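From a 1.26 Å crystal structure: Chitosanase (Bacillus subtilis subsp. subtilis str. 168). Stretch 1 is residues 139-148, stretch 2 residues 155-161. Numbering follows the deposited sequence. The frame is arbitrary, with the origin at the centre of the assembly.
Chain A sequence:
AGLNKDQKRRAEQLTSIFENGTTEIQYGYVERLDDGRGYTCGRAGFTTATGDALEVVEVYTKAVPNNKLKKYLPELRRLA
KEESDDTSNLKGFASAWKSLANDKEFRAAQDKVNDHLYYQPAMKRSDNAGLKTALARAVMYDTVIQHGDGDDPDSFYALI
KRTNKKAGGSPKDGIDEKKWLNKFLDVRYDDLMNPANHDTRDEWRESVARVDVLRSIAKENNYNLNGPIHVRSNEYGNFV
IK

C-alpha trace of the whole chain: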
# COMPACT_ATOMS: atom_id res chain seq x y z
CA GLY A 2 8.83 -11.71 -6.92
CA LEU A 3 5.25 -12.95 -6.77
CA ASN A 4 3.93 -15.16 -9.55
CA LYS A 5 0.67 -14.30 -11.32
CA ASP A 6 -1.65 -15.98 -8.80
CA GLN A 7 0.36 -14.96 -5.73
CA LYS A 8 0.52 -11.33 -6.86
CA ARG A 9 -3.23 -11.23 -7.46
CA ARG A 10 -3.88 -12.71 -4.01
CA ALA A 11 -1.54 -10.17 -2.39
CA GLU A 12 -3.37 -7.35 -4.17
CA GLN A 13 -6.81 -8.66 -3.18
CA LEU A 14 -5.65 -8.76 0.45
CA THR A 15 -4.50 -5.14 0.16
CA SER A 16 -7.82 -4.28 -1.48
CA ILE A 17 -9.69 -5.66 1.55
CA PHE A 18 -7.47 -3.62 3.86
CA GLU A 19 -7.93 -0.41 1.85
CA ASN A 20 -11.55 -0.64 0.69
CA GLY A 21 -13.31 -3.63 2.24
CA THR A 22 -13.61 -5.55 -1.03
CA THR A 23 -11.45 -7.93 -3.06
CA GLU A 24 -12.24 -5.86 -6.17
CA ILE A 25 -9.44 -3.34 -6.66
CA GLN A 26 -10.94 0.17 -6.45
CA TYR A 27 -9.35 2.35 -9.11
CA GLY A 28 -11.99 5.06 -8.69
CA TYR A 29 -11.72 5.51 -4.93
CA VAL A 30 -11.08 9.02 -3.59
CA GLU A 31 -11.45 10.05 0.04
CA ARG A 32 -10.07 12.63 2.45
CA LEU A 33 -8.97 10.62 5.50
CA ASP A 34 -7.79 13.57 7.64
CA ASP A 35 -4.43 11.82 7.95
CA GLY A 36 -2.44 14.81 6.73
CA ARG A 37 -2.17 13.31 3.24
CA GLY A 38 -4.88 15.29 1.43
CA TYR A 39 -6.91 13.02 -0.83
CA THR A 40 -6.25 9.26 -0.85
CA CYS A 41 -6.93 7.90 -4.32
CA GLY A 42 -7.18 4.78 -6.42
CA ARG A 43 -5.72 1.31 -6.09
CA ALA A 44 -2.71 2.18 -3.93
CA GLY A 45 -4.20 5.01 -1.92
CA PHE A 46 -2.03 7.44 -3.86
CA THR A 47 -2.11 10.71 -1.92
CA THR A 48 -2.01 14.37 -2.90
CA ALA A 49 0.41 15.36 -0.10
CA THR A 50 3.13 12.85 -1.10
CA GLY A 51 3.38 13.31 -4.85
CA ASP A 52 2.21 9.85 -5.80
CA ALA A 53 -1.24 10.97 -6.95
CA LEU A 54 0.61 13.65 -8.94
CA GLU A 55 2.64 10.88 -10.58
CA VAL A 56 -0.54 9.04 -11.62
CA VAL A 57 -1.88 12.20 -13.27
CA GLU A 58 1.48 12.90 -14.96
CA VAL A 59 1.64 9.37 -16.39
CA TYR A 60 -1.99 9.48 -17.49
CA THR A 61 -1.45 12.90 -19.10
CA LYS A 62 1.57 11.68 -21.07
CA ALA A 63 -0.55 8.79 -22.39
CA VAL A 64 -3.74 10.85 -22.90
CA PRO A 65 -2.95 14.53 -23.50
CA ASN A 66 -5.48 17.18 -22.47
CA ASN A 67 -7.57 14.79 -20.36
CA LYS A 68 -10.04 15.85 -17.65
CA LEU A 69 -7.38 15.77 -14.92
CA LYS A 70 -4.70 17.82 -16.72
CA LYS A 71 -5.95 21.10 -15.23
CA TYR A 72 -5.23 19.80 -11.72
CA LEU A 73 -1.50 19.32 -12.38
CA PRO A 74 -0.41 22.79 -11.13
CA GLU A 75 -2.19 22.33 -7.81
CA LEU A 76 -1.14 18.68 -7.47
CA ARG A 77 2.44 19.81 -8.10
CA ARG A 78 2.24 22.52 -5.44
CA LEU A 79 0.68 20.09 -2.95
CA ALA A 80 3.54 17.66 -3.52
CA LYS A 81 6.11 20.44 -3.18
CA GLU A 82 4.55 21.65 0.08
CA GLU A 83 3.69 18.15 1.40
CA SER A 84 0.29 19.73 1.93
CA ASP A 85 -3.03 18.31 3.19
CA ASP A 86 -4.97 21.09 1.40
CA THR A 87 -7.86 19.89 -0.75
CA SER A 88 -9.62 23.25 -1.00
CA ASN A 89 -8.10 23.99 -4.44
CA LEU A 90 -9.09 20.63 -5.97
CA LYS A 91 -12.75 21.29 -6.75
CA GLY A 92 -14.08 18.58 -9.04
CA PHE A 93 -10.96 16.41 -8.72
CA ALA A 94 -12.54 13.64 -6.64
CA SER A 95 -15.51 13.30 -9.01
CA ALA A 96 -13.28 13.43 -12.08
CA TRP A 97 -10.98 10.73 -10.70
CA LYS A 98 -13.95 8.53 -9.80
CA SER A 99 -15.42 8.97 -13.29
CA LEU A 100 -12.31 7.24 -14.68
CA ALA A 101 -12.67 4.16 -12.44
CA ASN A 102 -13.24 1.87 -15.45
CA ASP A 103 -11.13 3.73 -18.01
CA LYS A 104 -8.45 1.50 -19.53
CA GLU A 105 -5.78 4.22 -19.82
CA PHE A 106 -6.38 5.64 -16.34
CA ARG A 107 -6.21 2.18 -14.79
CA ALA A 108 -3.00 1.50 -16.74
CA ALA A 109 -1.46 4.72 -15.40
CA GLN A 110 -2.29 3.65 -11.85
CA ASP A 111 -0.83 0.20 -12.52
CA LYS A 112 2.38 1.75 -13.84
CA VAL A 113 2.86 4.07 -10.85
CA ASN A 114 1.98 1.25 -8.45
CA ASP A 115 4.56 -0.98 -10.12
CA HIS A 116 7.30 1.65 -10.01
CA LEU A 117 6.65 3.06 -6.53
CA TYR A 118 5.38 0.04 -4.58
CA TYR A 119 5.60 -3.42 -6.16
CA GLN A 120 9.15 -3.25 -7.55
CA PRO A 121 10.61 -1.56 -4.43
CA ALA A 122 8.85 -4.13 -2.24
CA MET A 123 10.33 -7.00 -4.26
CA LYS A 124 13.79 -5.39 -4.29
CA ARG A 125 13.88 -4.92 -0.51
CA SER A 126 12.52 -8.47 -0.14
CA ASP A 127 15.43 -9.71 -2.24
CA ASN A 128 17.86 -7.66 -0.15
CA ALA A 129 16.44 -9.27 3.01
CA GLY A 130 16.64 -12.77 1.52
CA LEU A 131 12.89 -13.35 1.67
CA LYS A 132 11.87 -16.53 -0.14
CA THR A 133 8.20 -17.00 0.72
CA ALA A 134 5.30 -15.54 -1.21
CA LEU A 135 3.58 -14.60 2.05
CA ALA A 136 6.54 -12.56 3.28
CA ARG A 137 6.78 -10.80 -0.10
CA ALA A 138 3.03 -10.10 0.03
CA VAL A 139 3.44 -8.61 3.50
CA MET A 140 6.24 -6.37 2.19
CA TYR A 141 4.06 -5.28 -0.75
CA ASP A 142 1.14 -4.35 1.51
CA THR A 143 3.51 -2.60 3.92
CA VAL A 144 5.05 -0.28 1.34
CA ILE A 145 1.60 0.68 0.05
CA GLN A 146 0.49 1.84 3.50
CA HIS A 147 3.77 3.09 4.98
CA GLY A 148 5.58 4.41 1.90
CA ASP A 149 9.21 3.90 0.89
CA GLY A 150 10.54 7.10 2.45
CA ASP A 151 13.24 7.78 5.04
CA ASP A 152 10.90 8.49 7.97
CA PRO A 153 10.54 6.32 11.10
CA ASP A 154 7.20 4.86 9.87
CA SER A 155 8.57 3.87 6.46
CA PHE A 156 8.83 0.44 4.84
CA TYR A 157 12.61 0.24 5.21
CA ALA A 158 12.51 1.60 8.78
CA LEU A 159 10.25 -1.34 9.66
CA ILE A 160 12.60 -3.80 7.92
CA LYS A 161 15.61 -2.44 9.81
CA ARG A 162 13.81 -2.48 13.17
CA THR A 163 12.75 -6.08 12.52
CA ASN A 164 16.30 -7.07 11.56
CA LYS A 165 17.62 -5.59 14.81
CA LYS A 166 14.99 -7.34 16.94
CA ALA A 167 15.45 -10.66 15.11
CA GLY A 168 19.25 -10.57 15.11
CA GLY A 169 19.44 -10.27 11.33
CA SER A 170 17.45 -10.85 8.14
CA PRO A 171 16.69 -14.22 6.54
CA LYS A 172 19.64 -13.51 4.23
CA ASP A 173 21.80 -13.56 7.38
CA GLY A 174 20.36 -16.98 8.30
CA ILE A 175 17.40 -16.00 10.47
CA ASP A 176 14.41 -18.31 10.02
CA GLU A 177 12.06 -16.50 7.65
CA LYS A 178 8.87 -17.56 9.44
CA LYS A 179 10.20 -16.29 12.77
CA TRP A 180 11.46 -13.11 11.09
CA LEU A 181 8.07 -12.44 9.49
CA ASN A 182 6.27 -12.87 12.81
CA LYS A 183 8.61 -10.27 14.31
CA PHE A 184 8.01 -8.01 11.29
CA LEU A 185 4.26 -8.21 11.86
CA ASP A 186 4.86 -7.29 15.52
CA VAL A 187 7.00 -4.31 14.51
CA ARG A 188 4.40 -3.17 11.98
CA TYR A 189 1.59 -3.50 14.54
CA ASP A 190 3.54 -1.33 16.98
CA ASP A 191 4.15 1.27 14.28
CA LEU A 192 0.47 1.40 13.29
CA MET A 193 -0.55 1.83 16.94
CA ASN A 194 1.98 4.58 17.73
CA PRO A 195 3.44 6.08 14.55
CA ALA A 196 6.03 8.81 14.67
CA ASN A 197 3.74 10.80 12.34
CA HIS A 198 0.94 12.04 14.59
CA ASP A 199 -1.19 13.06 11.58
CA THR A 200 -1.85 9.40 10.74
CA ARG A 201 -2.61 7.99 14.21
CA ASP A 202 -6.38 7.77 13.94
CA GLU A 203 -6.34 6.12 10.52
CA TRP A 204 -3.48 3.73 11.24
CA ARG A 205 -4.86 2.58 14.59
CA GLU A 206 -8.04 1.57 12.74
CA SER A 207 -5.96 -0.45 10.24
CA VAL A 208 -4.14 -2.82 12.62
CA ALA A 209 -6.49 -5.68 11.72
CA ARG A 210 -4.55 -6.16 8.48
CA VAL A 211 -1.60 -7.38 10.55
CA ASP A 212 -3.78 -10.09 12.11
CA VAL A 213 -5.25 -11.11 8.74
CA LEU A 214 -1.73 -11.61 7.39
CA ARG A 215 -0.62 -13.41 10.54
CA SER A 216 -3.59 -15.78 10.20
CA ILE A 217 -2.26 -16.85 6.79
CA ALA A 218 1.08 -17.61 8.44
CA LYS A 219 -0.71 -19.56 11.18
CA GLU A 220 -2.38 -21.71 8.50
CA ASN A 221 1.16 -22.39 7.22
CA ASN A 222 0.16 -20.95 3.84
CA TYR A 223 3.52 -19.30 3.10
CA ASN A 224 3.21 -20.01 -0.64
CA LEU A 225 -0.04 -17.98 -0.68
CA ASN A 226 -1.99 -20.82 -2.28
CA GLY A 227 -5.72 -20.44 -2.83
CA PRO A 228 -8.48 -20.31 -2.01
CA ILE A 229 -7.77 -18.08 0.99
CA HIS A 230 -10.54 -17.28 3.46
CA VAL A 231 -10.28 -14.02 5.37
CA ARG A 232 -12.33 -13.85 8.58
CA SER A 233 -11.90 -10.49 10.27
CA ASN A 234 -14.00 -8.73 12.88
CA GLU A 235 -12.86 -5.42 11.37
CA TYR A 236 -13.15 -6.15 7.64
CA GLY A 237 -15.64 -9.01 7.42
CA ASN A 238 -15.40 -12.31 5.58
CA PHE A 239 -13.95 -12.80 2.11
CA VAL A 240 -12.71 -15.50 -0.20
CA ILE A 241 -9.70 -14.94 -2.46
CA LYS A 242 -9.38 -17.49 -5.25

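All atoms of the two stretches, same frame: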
# COMPACT_ATOMS: atom_id res chain seq x y z
N VAL A 139 3.44 -9.52 2.36
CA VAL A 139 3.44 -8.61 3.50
C VAL A 139 4.26 -7.36 3.18
O VAL A 139 3.85 -6.24 3.50
CB VAL A 139 3.93 -9.31 4.78
CG1 VAL A 139 4.07 -8.31 5.92
CG2 VAL A 139 2.98 -10.45 5.17
N MET A 140 5.43 -7.54 2.55
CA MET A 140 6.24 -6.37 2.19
C MET A 140 5.49 -5.46 1.23
O MET A 140 5.52 -4.23 1.37
CB MET A 140 7.57 -6.80 1.56
CG MET A 140 8.48 -7.64 2.44
SD MET A 140 8.90 -6.93 4.05
CE MET A 140 7.93 -7.99 5.12
N TYR A 141 4.81 -6.05 0.24
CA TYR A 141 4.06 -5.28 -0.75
C TYR A 141 2.96 -4.46 -0.07
O TYR A 141 2.83 -3.25 -0.32
CB TYR A 141 3.48 -6.29 -1.75
CG TYR A 141 2.82 -5.78 -3.01
CD1 TYR A 141 2.88 -4.45 -3.42
CD2 TYR A 141 2.13 -6.68 -3.82
CE1 TYR A 141 2.27 -4.04 -4.59
CE2 TYR A 141 1.52 -6.28 -4.99
CZ TYR A 141 1.59 -4.95 -5.37
OH TYR A 141 0.99 -4.55 -6.54
N ASP A 142 2.18 -5.09 0.80
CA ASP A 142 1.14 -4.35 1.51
C ASP A 142 1.75 -3.26 2.39
O ASP A 142 1.20 -2.16 2.50
CB ASP A 142 0.31 -5.30 2.38
CG ASP A 142 -0.84 -4.59 3.04
OD1 ASP A 142 -1.77 -4.18 2.31
OD2 ASP A 142 -0.81 -4.41 4.28
N THR A 143 2.89 -3.55 3.02
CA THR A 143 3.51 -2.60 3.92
C THR A 143 3.93 -1.33 3.19
O THR A 143 3.69 -0.22 3.66
CB THR A 143 4.70 -3.23 4.64
OG1 THR A 143 4.26 -4.35 5.40
CG2 THR A 143 5.37 -2.23 5.58
N VAL A 144 4.58 -1.48 2.03
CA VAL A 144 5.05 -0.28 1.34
C VAL A 144 3.88 0.56 0.86
O VAL A 144 3.96 1.79 0.83
CB VAL A 144 6.08 -0.61 0.24
CG1 VAL A 144 5.41 -1.22 -0.98
CG2 VAL A 144 6.86 0.63 -0.16
N ILE A 145 2.77 -0.08 0.50
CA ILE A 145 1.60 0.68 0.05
C ILE A 145 1.07 1.56 1.17
O ILE A 145 0.71 2.72 0.94
CB ILE A 145 0.53 -0.27 -0.53
CG1 ILE A 145 0.97 -0.77 -1.91
CG2 ILE A 145 -0.82 0.44 -0.61
CD1 ILE A 145 0.15 -1.90 -2.43
N GLN A 146 1.02 1.03 2.40
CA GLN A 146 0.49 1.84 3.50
C GLN A 146 1.54 2.79 4.06
O GLN A 146 1.23 3.96 4.34
CB GLN A 146 -0.07 0.94 4.60
CG GLN A 146 -0.59 1.75 5.78
CD GLN A 146 -1.31 0.91 6.82
OE1 GLN A 146 -0.95 -0.24 7.08
NE2 GLN A 146 -2.31 1.50 7.46
N HIS A 147 2.77 2.33 4.24
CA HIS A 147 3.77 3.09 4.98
C HIS A 147 4.66 3.96 4.10
O HIS A 147 5.32 4.86 4.62
CB HIS A 147 4.65 2.12 5.78
CG HIS A 147 3.91 1.37 6.84
ND1 HIS A 147 4.01 1.69 8.18
CD2 HIS A 147 3.06 0.32 6.76
CE1 HIS A 147 3.25 0.86 8.88
NE2 HIS A 147 2.66 0.02 8.04
N GLY A 148 4.69 3.71 2.79
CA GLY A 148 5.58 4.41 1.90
C GLY A 148 7.00 3.88 1.97
O GLY A 148 7.39 3.16 2.88
N SER A 155 8.43 4.32 7.83
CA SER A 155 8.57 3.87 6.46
C SER A 155 8.82 2.37 6.38
O SER A 155 9.22 1.72 7.35
CB SER A 155 9.72 4.59 5.76
OG SER A 155 10.96 4.26 6.37
N PHE A 156 8.58 1.84 5.18
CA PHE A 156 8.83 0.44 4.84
C PHE A 156 10.21 -0.02 5.30
O PHE A 156 10.35 -1.01 6.03
CB PHE A 156 8.68 0.34 3.32
CG PHE A 156 8.97 -1.01 2.72
CD1 PHE A 156 8.55 -2.19 3.32
CD2 PHE A 156 9.61 -1.07 1.50
CE1 PHE A 156 8.81 -3.41 2.70
CE2 PHE A 156 9.87 -2.27 0.88
CZ PHE A 156 9.46 -3.45 1.48
N TYR A 157 11.26 0.69 4.88
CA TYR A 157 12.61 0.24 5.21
C TYR A 157 12.93 0.44 6.69
O TYR A 157 13.69 -0.35 7.26
CB TYR A 157 13.65 0.89 4.30
CG TYR A 157 15.04 0.30 4.42
CD1 TYR A 157 15.24 -1.08 4.39
CD2 TYR A 157 16.15 1.12 4.56
CE1 TYR A 157 16.50 -1.62 4.50
CE2 TYR A 157 17.42 0.59 4.67
CZ TYR A 157 17.59 -0.78 4.64
OH TYR A 157 18.85 -1.32 4.76
N ALA A 158 12.35 1.46 7.33
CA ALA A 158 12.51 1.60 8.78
C ALA A 158 11.96 0.38 9.50
O ALA A 158 12.56 -0.11 10.46
CB ALA A 158 11.82 2.87 9.27
N LEU A 159 10.82 -0.14 9.04
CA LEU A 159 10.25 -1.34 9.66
C LEU A 159 11.14 -2.55 9.42
O LEU A 159 11.32 -3.38 10.32
CB LEU A 159 8.84 -1.60 9.13
CG LEU A 159 7.81 -0.50 9.41
CD1 LEU A 159 6.45 -0.94 8.95
CD2 LEU A 159 7.79 -0.09 10.87
N ILE A 160 11.68 -2.69 8.21
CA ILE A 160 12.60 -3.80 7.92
C ILE A 160 13.80 -3.74 8.85
O ILE A 160 14.19 -4.75 9.46
CB ILE A 160 13.02 -3.79 6.44
CG1 ILE A 160 11.86 -4.19 5.53
CG2 ILE A 160 14.22 -4.71 6.21
CD1 ILE A 160 12.17 -4.01 4.06
N LYS A 161 14.41 -2.56 8.98
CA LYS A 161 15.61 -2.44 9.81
C LYS A 161 15.30 -2.71 11.28
O LYS A 161 16.09 -3.37 11.97
CB LYS A 161 16.25 -1.07 9.62
CG LYS A 161 16.95 -0.90 8.28
CD LYS A 161 17.67 0.43 8.18
CE LYS A 161 16.70 1.60 8.20
NZ LYS A 161 17.42 2.90 8.04

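When two helices meet just after a turn in the chain, a common solution to the packing problem is for one large side chain to act as the bump and for the neighbouring helix to supply the hollow. The contact between residues 139-148 and 155-161 of this chitosanase is a compact example. The helix axes come no closer than 9.9 Å and their N-to-C directions differ by 131°, so the pair is splayed well away from strict antiparallel. The backbones are nearest at the junction end, where the CA atoms of His-147 and Ser-155 lie 5.1 Å apart and those of Val-144 and Phe-156 5.2 Å.

The bump is Phe-156. It loses 110 Å² to the other stretch, more than any other residue here, and its CA-to-CB bond points toward the first helix, with chi1 in the t well. The hollow that receives it is lined by residues one helical turn apart. Val-144 covers one face of the ring: its CB stands 4.0 Å from the centroid of the Phe-156 ring, 21° off the normal, a CH-pi arrangement, while its CG2 reaches to 3.6 Å from Phe-156 CD2. Met-140, a turn earlier, meets the ring at its edge, with SD 5.1 Å from the Phe-156 ring centroid and 3.8 Å from CE1 of that residue. Thr-143 adds a methyl, its CG2 lying 3.9 Å from Phe-156 CD1. The backbone also helps to shape the pocket, since Met-140 O approaches Phe-156 CE1 to 3.6 Å while accepting the helical hydrogen bond from Val-144 N.

A second, smaller fit lies one turn along the second helix. Leu-159 places CD1 over a face of the imidazole of His-147, 3.8 Å from the ring centroid and 16° off the normal, so the methyl sits almost squarely on the ring. Leu-159 CD1 is also 3.8 Å from Thr-143 CG2. That threonine methyl therefore touches both Phe-156 and Leu-159, while Thr-143 OG1 donates a hydrogen bond to Val-139 O at 2.7 Å and so spends its polarity within its own helix. Farther along, the packing loosens: Ile-160 CG1 is 4.3 Å from Met-140 SD.

The bump is anchored as well as fitted. Gly-148, the first residue after the first helix to leave helical geometry, has a phi of 78°, a value that favours glycine. Its carbonyl accepts the one hydrogen bond between the stretches, from Phe-156 N to Gly-148 O, 2.9 Å long with an N-H...O angle of 166°. Beside this bond Ser-155 caps the second helix, its OG accepting from Ala-158 N at 3.3 Å. Phe-156 N and Ala-158 N belong to the first turn of the helix, where no preceding turn offers carbonyls; Gly-148 O serves the first and Ser-155 OG the second. Phe-156 thus brings its backbone to the residue that ends the first helix and its ring to the side of that helix.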